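Local coordinates for protein cytochrome c (Chlorobaculum tepidum, PDB 3A9F) that probably carries electrons to the photosynthetic reaction centre, using a single covalently attached heme c in its C-terminal domain, at residues A48-F51 / R52-K56; N62-V65 / K66-G70; K32-D35 / V36-K40. All coordinates share one frame; numbering follows the deposited sequence.

Interaction 1: A48-F51 / R52-K56. With HEC (heme c), chain C.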
loop_
_atom_site.group_PDB
_atom_site.type_symbol
_atom_site.label_atom_id
_atom_site.label_comp_id
_atom_site.label_asym_id
_atom_site.label_seq_id
_atom_site.Cartn_x
_atom_site.Cartn_y
_atom_site.Cartn_z
ATOM N N ALA A 48 -2.911 -9.855 5.348
ATOM C CA ALA A 48 -3.775 -9.562 4.191
ATOM C C ALA A 48 -5.241 -9.449 4.558
ATOM O O ALA A 48 -5.909 -8.498 4.142
ATOM C CB ALA A 48 -3.565 -10.607 3.098
ATOM N N ASP A 49 -5.740 -10.412 5.327
ATOM C CA ASP A 49 -7.149 -10.405 5.708
ATOM C C ASP A 49 -7.477 -9.188 6.548
ATOM O O ASP A 49 -8.492 -8.522 6.325
ATOM C CB ASP A 49 -7.497 -11.663 6.507
ATOM C CG ASP A 49 -7.448 -12.931 5.673
ATOM O OD1 ASP A 49 -7.453 -12.842 4.426
ATOM O OD2 ASP A 49 -7.423 -14.031 6.283
ATOM N N LEU A 50 -6.620 -8.917 7.526
ATOM C CA LEU A 50 -6.734 -7.748 8.374
ATOM C C LEU A 50 -6.649 -6.479 7.531
ATOM O O LEU A 50 -7.427 -5.542 7.721
ATOM C CB LEU A 50 -5.618 -7.762 9.414
ATOM C CG LEU A 50 -5.585 -6.706 10.518
ATOM C CD1 LEU A 50 -4.703 -7.218 11.626
ATOM C CD2 LEU A 50 -5.063 -5.386 10.019
ATOM N N PHE A 51 -5.697 -6.437 6.604
ATOM C CA PHE A 51 -5.586 -5.274 5.743
ATOM C C PHE A 51 -6.902 -4.979 5.030
ATOM O O PHE A 51 -7.362 -3.832 5.006
ATOM C CB PHE A 51 -4.470 -5.434 4.714
ATOM C CG PHE A 51 -4.428 -4.306 3.739
ATOM C CD1 PHE A 51 -3.859 -3.090 4.094
ATOM C CD2 PHE A 51 -5.057 -4.420 2.500
ATOM C CE1 PHE A 51 -3.854 -2.020 3.197
ATOM C CE2 PHE A 51 -5.052 -3.356 1.599
ATOM C CZ PHE A 51 -4.456 -2.157 1.955
ATOM N N ARG A 52 -7.490 -6.013 4.436
ATOM C CA ARG A 52 -8.721 -5.834 3.657
ATOM C C ARG A 52 -9.871 -5.349 4.522
ATOM O O ARG A 52 -10.585 -4.425 4.141
ATOM C CB ARG A 52 -9.080 -7.119 2.910
ATOM C CG ARG A 52 -8.157 -7.426 1.745
ATOM C CD ARG A 52 -8.613 -8.644 0.966
ATOM N NE ARG A 52 -7.687 -8.935 -0.126
ATOM C CZ ARG A 52 -6.773 -9.902 -0.107
ATOM N NH1 ARG A 52 -6.666 -10.718 0.939
ATOM N NH2 ARG A 52 -5.970 -10.067 -1.152
ATOM N N THR A 53 -10.058 -5.968 5.684
ATOM C CA THR A 53 -11.218 -5.654 6.527
ATOM C C THR A 53 -11.049 -4.348 7.303
ATOM O O THR A 53 -11.979 -3.548 7.396
ATOM C CB THR A 53 -11.563 -6.803 7.500
ATOM O OG1 THR A 53 -10.492 -6.983 8.424
ATOM C CG2 THR A 53 -11.801 -8.103 6.744
ATOM N N LYS A 54 -9.853 -4.113 7.833
ATOM C CA LYS A 54 -9.625 -2.978 8.718
ATOM C C LYS A 54 -9.265 -1.690 7.984
ATOM O O LYS A 54 -9.574 -0.600 8.460
ATOM C CB LYS A 54 -8.553 -3.338 9.755
ATOM C CG LYS A 54 -8.257 -2.275 10.800
ATOM C CD LYS A 54 -7.402 -2.863 11.924
ATOM C CE LYS A 54 -7.014 -1.811 12.943
ATOM N NZ LYS A 54 -6.152 -2.416 14.009
ATOM N N TYR A 55 -8.579 -1.810 6.848
ATOM C CA TYR A 55 -8.054 -0.634 6.164
ATOM C C TYR A 55 -8.653 -0.411 4.789
ATOM O O TYR A 55 -9.131 0.680 4.508
ATOM C CB TYR A 55 -6.518 -0.668 6.120
ATOM C CG TYR A 55 -5.908 -0.696 7.504
ATOM C CD1 TYR A 55 -5.905 0.446 8.305
ATOM C CD2 TYR A 55 -5.356 -1.866 8.021
ATOM C CE1 TYR A 55 -5.371 0.426 9.593
ATOM C CE2 TYR A 55 -4.809 -1.890 9.304
ATOM C CZ TYR A 55 -4.806 -0.747 10.075
ATOM O OH TYR A 55 -4.285 -0.793 11.347
ATOM N N LYS A 56 -8.638 -1.427 3.934
ATOM C CA LYS A 56 -9.193 -1.252 2.593
ATOM C C LYS A 56 -10.695 -0.987 2.606
ATOM O O LYS A 56 -11.166 -0.041 1.963
ATOM C CB LYS A 56 -8.841 -2.421 1.675
ATOM C CG LYS A 56 -9.280 -2.182 0.240
ATOM C CD LYS A 56 -8.669 -3.176 -0.704
ATOM C CE LYS A 56 -9.245 -2.963 -2.085
ATOM N NZ LYS A 56 -8.405 -3.533 -3.153
HETATM FE FE HEC C . 3.625 -3.739 8.237
HETATM C CHA HEC C . 1.728 -4.686 10.906
HETATM C CHB HEC C . 0.809 -3.761 6.256
HETATM C CHC HEC C . 5.511 -2.841 5.546
HETATM C CHD HEC C . 6.387 -3.567 10.221
HETATM N NA HEC C . 1.672 -4.141 8.528
HETATM C C1A HEC C . 1.074 -4.508 9.721
HETATM C C2A HEC C . -0.352 -4.649 9.524
HETATM C C3A HEC C . -0.600 -4.367 8.230
HETATM C C4A HEC C . 0.655 -4.077 7.587
HETATM C CMA HEC C . -1.942 -4.376 7.474
HETATM C CAA HEC C . -1.353 -5.017 10.632
HETATM C CBA HEC C . -1.809 -3.740 11.334
HETATM C CGA HEC C . -2.917 -4.009 12.313
HETATM O O1A HEC C . -2.906 -5.066 12.982
HETATM O O2A HEC C . -3.814 -3.156 12.421
HETATM N NB HEC C . 3.253 -3.432 6.252
HETATM C C1B HEC C . 2.001 -3.417 5.662
HETATM C C2B HEC C . 2.139 -2.929 4.311
HETATM C C3B HEC C . 3.442 -2.661 4.123
HETATM C C4B HEC C . 4.160 -2.970 5.325
HETATM C CMB HEC C . 0.929 -2.744 3.370
HETATM C CAB HEC C . 4.184 -2.049 2.931
HETATM C CBB HEC C . 3.752 -0.566 2.799
HETATM N NC HEC C . 5.586 -3.305 7.944
HETATM C C1C HEC C . 6.174 -2.988 6.738
HETATM C C2C HEC C . 7.587 -2.824 6.942
HETATM C C3C HEC C . 7.844 -3.063 8.249
HETATM C C4C HEC C . 6.583 -3.323 8.892
HETATM C CMC HEC C . 8.582 -2.562 5.807
HETATM C CAC HEC C . 9.184 -3.056 9.020
HETATM C CBC HEC C . 9.982 -1.737 8.867
HETATM N ND HEC C . 3.988 -4.073 10.231
HETATM C C1D HEC C . 5.216 -3.898 10.849
HETATM C C2D HEC C . 5.089 -4.150 12.263
HETATM C C3D HEC C . 3.665 -4.499 12.471
HETATM C C4D HEC C . 3.040 -4.428 11.179
HETATM C CMD HEC C . 6.226 -4.041 13.264
HETATM C CAD HEC C . 3.017 -4.856 13.809
HETATM C CBD HEC C . 2.688 -3.597 14.603
HETATM C CGD HEC C . 1.537 -2.893 13.950
HETATM O O1D HEC C . 0.422 -3.467 13.895
HETATM O O2D HEC C . 1.758 -1.761 13.454
HETATM O O HOH W 1 -8.855 -11.397 2.821
#

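Interaction 2: N62-V65 / K66-G70. With HEC (heme c), chain C.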
loop_
_atom_site.group_PDB
_atom_site.type_symbol
_atom_site.label_atom_id
_atom_site.label_comp_id
_atom_site.label_asym_id
_atom_site.label_seq_id
_atom_site.Cartn_x
_atom_site.Cartn_y
_atom_site.Cartn_z
ATOM N N ASN A 62 -4.128 4.649 2.887
ATOM C CA ASN A 62 -2.999 5.550 3.083
ATOM C C ASN A 62 -2.584 5.624 4.547
ATOM O O ASN A 62 -1.399 5.674 4.854
ATOM C CB ASN A 62 -3.291 6.952 2.546
ATOM C CG ASN A 62 -2.055 7.804 2.513
ATOM O OD1 ASN A 62 -1.071 7.460 1.849
ATOM N ND2 ASN A 62 -2.074 8.911 3.244
ATOM N N LEU A 63 -3.567 5.601 5.448
ATOM C CA LEU A 63 -3.287 5.583 6.876
ATOM C C LEU A 63 -2.281 4.494 7.235
ATOM O O LEU A 63 -1.260 4.764 7.881
ATOM C CB LEU A 63 -4.585 5.395 7.676
ATOM C CG LEU A 63 -4.446 5.379 9.200
ATOM C CD1 LEU A 63 -4.134 6.778 9.716
ATOM C CD2 LEU A 63 -5.719 4.850 9.851
ATOM N N ILE A 64 -2.564 3.266 6.820
ATOM C CA ILE A 64 -1.698 2.169 7.227
ATOM C C ILE A 64 -0.351 2.200 6.476
ATOM O O ILE A 64 0.699 1.895 7.069
ATOM C CB ILE A 64 -2.410 0.784 7.185
ATOM C CG1 ILE A 64 -1.594 -0.281 7.931
ATOM C CG2 ILE A 64 -2.715 0.325 5.769
ATOM C CD1 ILE A 64 -1.346 0.006 9.402
ATOM N N VAL A 65 -0.352 2.591 5.197
ATOM C CA VAL A 65 0.907 2.646 4.435
ATOM C C VAL A 65 1.840 3.679 5.060
ATOM O O VAL A 65 3.046 3.417 5.218
ATOM C CB VAL A 65 0.636 2.926 2.956
ATOM C CG1 VAL A 65 1.927 3.196 2.198
ATOM C CG2 VAL A 65 -0.121 1.737 2.330
ATOM N N LYS A 66 1.281 4.832 5.445
ATOM C CA LYS A 66 2.085 5.878 6.068
ATOM C C LYS A 66 2.594 5.462 7.460
ATOM O O LYS A 66 3.714 5.824 7.847
ATOM C CB LYS A 66 1.330 7.219 6.098
ATOM C CG LYS A 66 1.009 7.807 4.700
ATOM C CD LYS A 66 2.212 8.143 3.800
ATOM C CE LYS A 66 2.901 9.433 4.213
ATOM N NZ LYS A 66 4.010 9.799 3.271
ATOM N N ARG A 67 1.801 4.683 8.199
ATOM C CA ARG A 67 2.266 4.146 9.475
ATOM C C ARG A 67 3.476 3.247 9.256
ATOM O O ARG A 67 4.498 3.386 9.937
ATOM C CB ARG A 67 1.157 3.374 10.173
ATOM C CG ARG A 67 1.514 2.959 11.569
ATOM C CD ARG A 67 0.291 2.434 12.270
ATOM N NE ARG A 67 -0.743 3.455 12.415
ATOM C CZ ARG A 67 -2.008 3.201 12.732
ATOM N NH1 ARG A 67 -2.410 1.954 12.928
ATOM N NH2 ARG A 67 -2.877 4.192 12.847
ATOM N N MET A 68 3.375 2.333 8.294
ATOM C CA MET A 68 4.506 1.463 7.983
ATOM C C MET A 68 5.728 2.262 7.531
ATOM O O MET A 68 6.856 1.989 7.960
ATOM C CB MET A 68 4.099 0.420 6.940
ATOM C CG MET A 68 2.935 -0.447 7.389
ATOM S SD MET A 68 3.420 -1.519 8.786
ATOM C CE MET A 68 1.968 -1.233 9.802
ATOM N N GLN A 69 5.500 3.272 6.701
ATOM C CA GLN A 69 6.595 4.116 6.258
ATOM C C GLN A 69 7.359 4.723 7.422
ATOM O O GLN A 69 8.592 4.808 7.391
ATOM C CB GLN A 69 6.076 5.229 5.366
ATOM C CG GLN A 69 7.180 6.212 4.933
ATOM C CD GLN A 69 6.672 7.354 4.114
ATOM O OE1 GLN A 69 5.508 7.689 4.177
ATOM N NE2 GLN A 69 7.545 7.951 3.324
ATOM N N GLY A 70 6.626 5.155 8.446
ATOM C CA GLY A 70 7.261 5.806 9.589
ATOM C C GLY A 70 8.063 4.886 10.492
ATOM O O GLY A 70 8.827 5.375 11.327
HETATM FE FE HEC C . 3.625 -3.739 8.237
HETATM C CHA HEC C . 1.728 -4.686 10.906
HETATM C CHB HEC C . 0.809 -3.761 6.256
HETATM C CHC HEC C . 5.511 -2.841 5.546
HETATM C CHD HEC C . 6.387 -3.567 10.221
HETATM N NA HEC C . 1.672 -4.141 8.528
HETATM C C1A HEC C . 1.074 -4.508 9.721
HETATM C C2A HEC C . -0.352 -4.649 9.524
HETATM C C3A HEC C . -0.600 -4.367 8.230
HETATM C C4A HEC C . 0.655 -4.077 7.587
HETATM C CMA HEC C . -1.942 -4.376 7.474
HETATM C CAA HEC C . -1.353 -5.017 10.632
HETATM C CBA HEC C . -1.809 -3.740 11.334
HETATM C CGA HEC C . -2.917 -4.009 12.313
HETATM O O1A HEC C . -2.906 -5.066 12.982
HETATM O O2A HEC C . -3.814 -3.156 12.421
HETATM N NB HEC C . 3.253 -3.432 6.252
HETATM C C1B HEC C . 2.001 -3.417 5.662
HETATM C C2B HEC C . 2.139 -2.929 4.311
HETATM C C3B HEC C . 3.442 -2.661 4.123
HETATM C C4B HEC C . 4.160 -2.970 5.325
HETATM C CMB HEC C . 0.929 -2.744 3.370
HETATM C CAB HEC C . 4.184 -2.049 2.931
HETATM C CBB HEC C . 3.752 -0.566 2.799
HETATM N NC HEC C . 5.586 -3.305 7.944
HETATM C C1C HEC C . 6.174 -2.988 6.738
HETATM C C2C HEC C . 7.587 -2.824 6.942
HETATM C C3C HEC C . 7.844 -3.063 8.249
HETATM C C4C HEC C . 6.583 -3.323 8.892
HETATM C CMC HEC C . 8.582 -2.562 5.807
HETATM C CAC HEC C . 9.184 -3.056 9.020
HETATM C CBC HEC C . 9.982 -1.737 8.867
HETATM N ND HEC C . 3.988 -4.073 10.231
HETATM C C1D HEC C . 5.216 -3.898 10.849
HETATM C C2D HEC C . 5.089 -4.150 12.263
HETATM C C3D HEC C . 3.665 -4.499 12.471
HETATM C C4D HEC C . 3.040 -4.428 11.179
HETATM C CMD HEC C . 6.226 -4.041 13.264
HETATM C CAD HEC C . 3.017 -4.856 13.809
HETATM C CBD HEC C . 2.688 -3.597 14.603
HETATM C CGD HEC C . 1.537 -2.893 13.950
HETATM O O1D HEC C . 0.422 -3.467 13.895
HETATM O O2D HEC C . 1.758 -1.761 13.454
#

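Interaction 3: K32-D35 / V36-K40. With HEC (heme c), chain C.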
loop_
_atom_site.group_PDB
_atom_site.type_symbol
_atom_site.label_atom_id
_atom_site.label_comp_id
_atom_site.label_asym_id
_atom_site.label_seq_id
_atom_site.Cartn_x
_atom_site.Cartn_y
_atom_site.Cartn_z
ATOM N N LYS A 32 5.040 -4.757 -8.227
ATOM C CA LYS A 32 6.414 -5.133 -7.916
ATOM C C LYS A 32 6.929 -4.337 -6.727
ATOM O O LYS A 32 7.594 -4.902 -5.850
ATOM C CB LYS A 32 7.306 -4.942 -9.140
ATOM C CG LYS A 32 7.006 -5.947 -10.225
ATOM C CD LYS A 32 7.883 -5.742 -11.441
ATOM C CE LYS A 32 7.498 -6.739 -12.547
ATOM N NZ LYS A 32 8.309 -6.548 -13.766
ATOM N N LEU A 33 6.612 -3.047 -6.677
ATOM C CA LEU A 33 7.046 -2.212 -5.562
ATOM C C LEU A 33 6.371 -2.610 -4.239
ATOM O O LEU A 33 7.020 -2.634 -3.202
ATOM C CB LEU A 33 6.807 -0.747 -5.896
ATOM C CG LEU A 33 7.457 0.258 -4.923
ATOM C CD1 LEU A 33 8.976 0.073 -4.781
ATOM C CD2 LEU A 33 7.083 1.670 -5.338
ATOM N N VAL A 34 5.083 -2.944 -4.290
ATOM C CA VAL A 34 4.389 -3.493 -3.117
ATOM C C VAL A 34 5.090 -4.757 -2.636
ATOM O O VAL A 34 5.333 -4.929 -1.434
ATOM C CB VAL A 34 2.891 -3.796 -3.430
ATOM C CG1 VAL A 34 2.235 -4.526 -2.264
ATOM C CG2 VAL A 34 2.141 -2.516 -3.761
ATOM N N ASP A 35 5.440 -5.630 -3.582
ATOM C CA ASP A 35 6.089 -6.892 -3.227
ATOM C C ASP A 35 7.421 -6.644 -2.529
ATOM O O ASP A 35 7.740 -7.300 -1.539
ATOM C CB ASP A 35 6.317 -7.752 -4.474
ATOM C CG ASP A 35 5.041 -8.389 -5.020
ATOM O OD1 ASP A 35 3.958 -8.302 -4.393
ATOM O OD2 ASP A 35 5.140 -8.979 -6.123
ATOM N N VAL A 36 8.188 -5.677 -3.030
ATOM C CA VAL A 36 9.477 -5.351 -2.427
ATOM C C VAL A 36 9.305 -4.704 -1.039
ATOM O O VAL A 36 9.987 -5.102 -0.083
ATOM C CB VAL A 36 10.305 -4.406 -3.354
ATOM C CG1 VAL A 36 11.585 -3.925 -2.667
ATOM C CG2 VAL A 36 10.650 -5.102 -4.653
ATOM N N ARG A 37 8.418 -3.718 -0.928
ATOM C CA ARG A 37 8.368 -2.923 0.294
ATOM C C ARG A 37 7.565 -3.570 1.417
ATOM O O ARG A 37 7.839 -3.313 2.580
ATOM C CB ARG A 37 7.811 -1.524 0.024
ATOM C CG ARG A 37 8.694 -0.664 -0.883
ATOM C CD ARG A 37 10.086 -0.458 -0.324
ATOM N NE ARG A 37 10.814 0.537 -1.112
ATOM C CZ ARG A 37 12.115 0.461 -1.409
ATOM N NH1 ARG A 37 12.836 -0.593 -1.045
ATOM N NH2 ARG A 37 12.702 1.444 -2.088
ATOM N N CYS A 38 6.575 -4.388 1.079
ATOM C CA CYS A 38 5.630 -4.869 2.082
ATOM C C CYS A 38 5.843 -6.326 2.462
ATOM O O CYS A 38 4.980 -6.919 3.115
ATOM C CB CYS A 38 4.187 -4.628 1.621
ATOM S SG CYS A 38 3.820 -2.898 1.278
ATOM N N ASN A 39 7.017 -6.870 2.138
ATOM C CA ASN A 39 7.399 -8.220 2.571
ATOM C C ASN A 39 8.725 -8.290 3.301
ATOM O O ASN A 39 9.265 -9.387 3.477
ATOM C CB ASN A 39 7.421 -9.189 1.387
ATOM C CG ASN A 39 6.033 -9.478 0.868
ATOM O OD1 ASN A 39 5.298 -10.258 1.459
ATOM N ND2 ASN A 39 5.666 -8.849 -0.229
ATOM N N LYS A 40 9.223 -7.137 3.752
ATOM C CA LYS A 40 10.532 -7.085 4.405
ATOM C C LYS A 40 10.475 -7.465 5.879
ATOM O O LYS A 40 11.313 -8.234 6.363
ATOM C CB LYS A 40 11.148 -5.696 4.270
ATOM C CG LYS A 40 11.705 -5.415 2.887
ATOM C CD LYS A 40 12.952 -6.275 2.583
ATOM C CE LYS A 40 13.690 -5.821 1.327
ATOM N NZ LYS A 40 12.832 -5.900 0.131
HETATM FE FE HEC C . 3.625 -3.739 8.237
HETATM C CHA HEC C . 1.728 -4.686 10.906
HETATM C CHB HEC C . 0.809 -3.761 6.256
HETATM C CHC HEC C . 5.511 -2.841 5.546
HETATM C CHD HEC C . 6.387 -3.567 10.221
HETATM N NA HEC C . 1.672 -4.141 8.528
HETATM C C1A HEC C . 1.074 -4.508 9.721
HETATM C C2A HEC C . -0.352 -4.649 9.524
HETATM C C3A HEC C . -0.600 -4.367 8.230
HETATM C C4A HEC C . 0.655 -4.077 7.587
HETATM C CMA HEC C . -1.942 -4.376 7.474
HETATM C CAA HEC C . -1.353 -5.017 10.632
HETATM C CBA HEC C . -1.809 -3.740 11.334
HETATM C CGA HEC C . -2.917 -4.009 12.313
HETATM O O1A HEC C . -2.906 -5.066 12.982
HETATM O O2A HEC C . -3.814 -3.156 12.421
HETATM N NB HEC C . 3.253 -3.432 6.252
HETATM C C1B HEC C . 2.001 -3.417 5.662
HETATM C C2B HEC C . 2.139 -2.929 4.311
HETATM C C3B HEC C . 3.442 -2.661 4.123
HETATM C C4B HEC C . 4.160 -2.970 5.325
HETATM C CMB HEC C . 0.929 -2.744 3.370
HETATM C CAB HEC C . 4.184 -2.049 2.931
HETATM C CBB HEC C . 3.752 -0.566 2.799
HETATM N NC HEC C . 5.586 -3.305 7.944
HETATM C C1C HEC C . 6.174 -2.988 6.738
HETATM C C2C HEC C . 7.587 -2.824 6.942
HETATM C C3C HEC C . 7.844 -3.063 8.249
HETATM C C4C HEC C . 6.583 -3.323 8.892
HETATM C CMC HEC C . 8.582 -2.562 5.807
HETATM C CAC HEC C . 9.184 -3.056 9.020
HETATM C CBC HEC C . 9.982 -1.737 8.867
HETATM N ND HEC C . 3.988 -4.073 10.231
HETATM C C1D HEC C . 5.216 -3.898 10.849
HETATM C C2D HEC C . 5.089 -4.150 12.263
HETATM C C3D HEC C . 3.665 -4.499 12.471
HETATM C C4D HEC C . 3.040 -4.428 11.179
HETATM C CMD HEC C . 6.226 -4.041 13.264
HETATM C CAD HEC C . 3.017 -4.856 13.809
HETATM C CBD HEC C . 2.688 -3.597 14.603
HETATM C CGD HEC C . 1.537 -2.893 13.950
HETATM O O1D HEC C . 0.422 -3.467 13.895
HETATM O O2D HEC C . 1.758 -1.761 13.454
HETATM O O HOH W 2 3.389 -9.320 -1.937
#

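Interaction 1: A48-F51 / R52-K56
L50 and Y55 meet beside a heme propionate, and their first torsions bring them there. L50 sends its CG away from the backbone N (chi1 -174°), while the CG of Y55 is anti to its carbonyl carbon (chi1 -60°). The methyl CD2 of L50 then lies 3.6 Å from CE2 of the Y55 ring. Both leucine methyls rest against the propionate, CD1 3.1 Å from O1A of the heme and CD2 closest to its carboxylate carbon.

Two donors grip the other propionate oxygen. Y55 OH bonds to O2A of the heme at 2.6 Å, and that oxygen lies in the plane of the ring, at its edge. The extended chain of K54 sets its CG over one face of the Y55 ring, toward the rim, and brings NZ to 2.9 Å from O2A of the heme. The lysine charge probably helps to stabilise a negative propionate.

The backbone carries the usual i to i+4 bonds until F51. Its carbonyl takes two donors. K56 N, 2.9 Å from F51 O, lies in the carbonyl plane, whereas Y55 N sits above that plane. This doubled acceptor marks a wider pi-type turn at the end of the helix.

F51 is buried, and its ring edge faces the heme methyl CMA. D49 and R52 are joined through a water. The water donates to D49 OD1 and accepts from R52 NH1. R52 also forms a salt bridge with the C-terminal carboxylate of F92.

Helix 48-56 touches the heme and packs against helix 61-70 and the end of helix 78-91. F51 and Y55 pack on I64 of helix 61-70. K56 NZ bonds to L88 O of helix 78-91 and to F92 O just beyond it.

Interaction 2: N62-V65 / K66-G70
K66 N bonds to N62 O at 2.9 Å, with an N-H...O angle of 165°. It is one of four consecutive i to i+4 backbone bonds in this helix. The side chains of the same two residues lie alongside each other and point the same way, and K66 CG comes 3.5 Å from N62 OD1.

Further out, K66 bends at chi2 and chi3 (-61° and -77°), which brings its NZ to 2.7 Å from Q69 OE1. The lysine nitrogen lies in the carbonyl plane of the amide, on a lone pair of its oxygen. D78 ties the pair together from outside: its OD1 forms a salt bridge with K66 NZ and accepts a bond from Q69 NE2. With Q69 NE2 also given to I76 O, this probably sets which end of the amide faces the lysine.

I64 and M68 also run side by side. The methyl CD1 of I64 packs against the methyl CE of M68 at 3.6 Å. R67, modelled in two conformers, touches Y55 of helix 48-56.

M68 is bent at chi2 and chi3 and turns its sulfur toward the heme iron. Its SD binds that iron at 2.3 Å. The CE methyl lies over the porphyrin, 3.2 Å from NA of the heme. Contact with I64 probably limits the swing of this methyl and so helps to set how the thioether meets the metal. V65 and Q69 face helix 78-91, where both pack on A81.

H42 NE2 is the other protein ligand of the iron. Histidine and methionine together give the axial ligation typical of a class I cytochrome c, with helix 61-70 supplying the methionine.

Interaction 3: K32-D35 / V36-K40
V34 and C38 meet through apolar atoms, with CG1 of the valine 4.2 Å from SG of the cysteine. L33 and R37, one turn apart on the helix, also touch. The methyl CD1 of L33 lies 4.0 Å from CG of R37, and the two side chains cross at a slant. At its polar end, R37 forms a salt bridge from NE to D80.

One covalent bond joins this segment to the heme. C38 SG, set beside the backbone N (chi1 -58°), reaches CAB of the heme and is linked to it at 1.9 Å, a thioether bond. C38 is the first residue to leave helical geometry and heads the sequence CNKCH, the CXXCH heme-binding motif of c-type cytochromes.

The backbone bonds follow i to i+4 spacing up to C38, whose N is 2.9 Å from V34 O. The N39 side chain then takes the next carbonyl. N39 ND2 bonds to D35 O at 2.9 Å, with an N-H...O angle of 169°. The donor lies in the carbonyl plane on a lone pair, and the oxygen lies close to the plane of the amide. The N39 OD1 accepts from L44 N, so both ends of the amide are used, which probably fixes its rotation. Water adds a bridge: it accepts from N39 ND2 and donates to D35 OD1. Without the amide, as with an alanine here, D35 O and L44 N are likely to lose these mates and the water its bridge. K40 NZ turns back to V36 O at 3.0 Å.

Helix 27-37 packs on helix 78-91. L33 touches T83, V34 touches W87 and R37 touches I84, while V34 also rests on L44 in a loop.

Along the chain come interaction 3 (helix 27-37 and the turn after it), interaction 1 (helix 48-56) and interaction 2 (helix 61-70). All touch the same heme: interaction 3 supplies a covalent link, interaction 1 holds a propionate and interaction 2 gives an axial ligand. Interactions 1 and 2 have centres about 14 Å apart and touch, with Y55 CZ 3.6 Å from I64 CD1. Interaction 3 touches neither: its nearest atoms lie about 8 Å from interaction 1 and 6 Å from interaction 2. Helix 78-91 packs on helices 27-37 and 61-70 and is bonded to helix 48-56 through K56. Separate helices and the turn after the first build the heme site, consistent with an electron carrier.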